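Local coordinates for monothiol glutaredoxin-S14, chloroplastic (PDB 3IPZ), which may donate iron-sulfur clusters to other proteins, forms a [2Fe-2S]-bridged homodimer and may regulate CAX cation transporters, at residues V20-K25 and V48-V53. Numbering follows the deposited sequence.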
loop_
_atom_site.group_PDB
_atom_site.type_symbol
_atom_site.label_atom_id
_atom_site.label_comp_id
_atom_site.label_asym_id
_atom_site.label_seq_id
_atom_site.Cartn_x
_atom_site.Cartn_y
_atom_site.Cartn_z
ATOM N N VAL A 20 -1.579 0.078 -8.380
ATOM C CA VAL A 20 -1.735 0.549 -7.011
ATOM C C VAL A 20 -2.103 -0.616 -6.087
ATOM O O VAL A 20 -3.147 -1.246 -6.255
ATOM C CB VAL A 20 -2.832 1.634 -6.917
ATOM C CG1 VAL A 20 -2.932 2.162 -5.478
ATOM C CG2 VAL A 20 -2.522 2.779 -7.891
ATOM N N VAL A 21 -1.237 -0.891 -5.116
ATOM C CA VAL A 21 -1.444 -1.976 -4.155
ATOM C C VAL A 21 -1.417 -1.429 -2.723
ATOM O O VAL A 21 -0.449 -0.795 -2.295
ATOM C CB VAL A 21 -0.344 -3.061 -4.302
ATOM C CG1 VAL A 21 -0.494 -4.126 -3.222
ATOM C CG2 VAL A 21 -0.421 -3.689 -5.685
ATOM N N LEU A 22 -2.487 -1.689 -1.984
ATOM C CA LEU A 22 -2.608 -1.220 -0.612
ATOM C C LEU A 22 -2.535 -2.354 0.406
ATOM O O LEU A 22 -3.323 -3.286 0.358
ATOM C CB LEU A 22 -3.947 -0.516 -0.447
ATOM C CG LEU A 22 -4.223 0.480 0.665
ATOM C CD1 LEU A 22 -5.599 0.170 1.209
ATOM C CD2 LEU A 22 -3.171 0.431 1.740
ATOM N N PHE A 23 -1.591 -2.278 1.332
ATOM C CA PHE A 23 -1.505 -3.290 2.378
ATOM C C PHE A 23 -2.198 -2.663 3.579
ATOM O O PHE A 23 -1.749 -1.658 4.095
ATOM C CB PHE A 23 -0.047 -3.633 2.666
ATOM C CG PHE A 23 0.620 -4.341 1.527
ATOM C CD1 PHE A 23 1.491 -3.661 0.675
ATOM C CD2 PHE A 23 0.332 -5.681 1.269
ATOM C CE1 PHE A 23 2.064 -4.299 -0.420
ATOM C CE2 PHE A 23 0.901 -6.338 0.174
ATOM C CZ PHE A 23 1.769 -5.645 -0.675
ATOM N N MET A 24 -3.307 -3.261 4.003
ATOM C CA MET A 24 -4.100 -2.712 5.094
ATOM C C MET A 24 -4.529 -3.702 6.166
ATOM O O MET A 24 -4.251 -4.902 6.094
ATOM C CB MET A 24 -5.366 -2.080 4.513
ATOM C CG MET A 24 -6.257 -3.091 3.814
ATOM S SD MET A 24 -7.692 -2.381 2.959
ATOM C CE MET A 24 -8.610 -1.696 4.369
ATOM N N LYS A 25 -5.209 -3.167 7.174
ATOM C CA LYS A 25 -5.745 -3.969 8.258
ATOM C C LYS A 25 -7.205 -4.130 7.870
ATOM O O LYS A 25 -7.996 -3.181 7.943
ATOM C CB LYS A 25 -5.600 -3.229 9.588
ATOM C CG LYS A 25 -4.147 -3.096 10.015
ATOM C CD LYS A 25 -4.004 -2.485 11.380
ATOM C CE LYS A 25 -2.550 -2.488 11.803
ATOM N NZ LYS A 25 -2.361 -1.816 13.126
ATOM N N VAL A 48 -9.325 5.765 -8.401
ATOM C CA VAL A 48 -8.175 5.020 -8.887
ATOM C C VAL A 48 -8.404 3.556 -8.523
ATOM O O VAL A 48 -8.800 3.241 -7.400
ATOM C CB VAL A 48 -6.834 5.541 -8.246
ATOM C CG1 VAL A 48 -7.121 6.612 -7.212
ATOM C CG2 VAL A 48 -6.062 4.405 -7.603
ATOM N N PRO A 49 -8.200 2.645 -9.484
ATOM C CA PRO A 49 -8.393 1.221 -9.202
ATOM C C PRO A 49 -7.189 0.721 -8.408
ATOM O O PRO A 49 -6.065 1.189 -8.620
ATOM C CB PRO A 49 -8.469 0.601 -10.596
ATOM C CG PRO A 49 -7.532 1.459 -11.392
ATOM C CD PRO A 49 -7.848 2.869 -10.899
ATOM N N PHE A 50 -7.412 -0.218 -7.495
ATOM C CA PHE A 50 -6.307 -0.732 -6.702
ATOM C C PHE A 50 -6.570 -2.105 -6.100
ATOM O O PHE A 50 -7.713 -2.557 -6.023
ATOM C CB PHE A 50 -5.972 0.250 -5.574
ATOM C CG PHE A 50 -7.079 0.422 -4.567
ATOM C CD1 PHE A 50 -8.193 1.205 -4.862
ATOM C CD2 PHE A 50 -7.017 -0.226 -3.329
ATOM C CE1 PHE A 50 -9.232 1.342 -3.943
ATOM C CE2 PHE A 50 -8.050 -0.099 -2.400
ATOM C CZ PHE A 50 -9.161 0.688 -2.710
ATOM N N GLU A 51 -5.495 -2.767 -5.684
ATOM C CA GLU A 51 -5.595 -4.067 -5.050
ATOM C C GLU A 51 -5.394 -3.891 -3.542
ATOM O O GLU A 51 -4.422 -3.274 -3.109
ATOM C CB GLU A 51 -4.526 -5.010 -5.589
ATOM C CG GLU A 51 -4.571 -6.396 -4.953
ATOM C CD GLU A 51 -5.785 -7.205 -5.391
ATOM O OE1 GLU A 51 -6.147 -8.176 -4.686
ATOM O OE2 GLU A 51 -6.365 -6.875 -6.451
ATOM N N ASP A 52 -6.321 -4.410 -2.744
ATOM C CA ASP A 52 -6.196 -4.314 -1.294
ATOM C C ASP A 52 -5.838 -5.679 -0.717
ATOM O O ASP A 52 -6.464 -6.692 -1.027
ATOM C CB ASP A 52 -7.488 -3.770 -0.655
ATOM C CG ASP A 52 -8.698 -4.667 -0.884
ATOM O OD1 ASP A 52 -8.979 -5.016 -2.050
ATOM O OD2 ASP A 52 -9.384 -5.009 0.107
ATOM N N VAL A 53 -4.803 -5.696 0.110
ATOM C CA VAL A 53 -4.333 -6.923 0.732
ATOM C C VAL A 53 -4.412 -6.821 2.256
ATOM O O VAL A 53 -3.829 -5.921 2.862
ATOM C CB VAL A 53 -2.882 -7.204 0.315
ATOM C CG1 VAL A 53 -2.327 -8.396 1.069
ATOM C CG2 VAL A 53 -2.837 -7.447 -1.171
HETATM O O HOH W 1 -3.999 -0.505 -9.605
#
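Phe23 and Val53 pair across two parallel strands, 20-24 and 51-54, of the glutaredoxin domain, which has a thioredoxin-like fold. Helix 34-45 links the strands as a beta-alpha-beta unit, and strand 51-54 is outermost in the sheet of this chain. Four backbone hydrogen bonds join them. Strand 20-24 uses Val20 O, Leu22 N, Leu22 O and Met24 N, and Glu51 and Val53 each give N and O in return. The straightest is Leu22 N to Glu51 O, 2.7 Å, with 174° at the hydrogen.

The Phe23 and Val53 side chains lie side by side on one face of the sheet. Phe23 CG is anti to the carbonyl carbon (chi1 -68°), and the ring's CD2 sits 3.7 Å from Val53 CB. Leu14, Leu65 and Phe74, which probably binds glutathione, also touch Phe23. An alanine here would probably open a gap beside Val53 and leave Phe74 without its ring neighbour.

The face with Leu22 packs on helix 34-45, Leu22 against Val40. Met24 CB leads to CG, 3.8 Å from Val53 O. SD comes next, 3.9 Å from Asp52 CB. The chain then bends to CE, and Met24 also touches Ser36 and Val40. Asp52 OD1 forms a salt bridge with Arg28, and OD2 a hydrogen bond with Thr27.

At the strand start, Val20 CG1 meets Phe50 CB at 3.6 Å. A water there accepts from Val20 N and donates to Pro49 O, 2.8 Å from each.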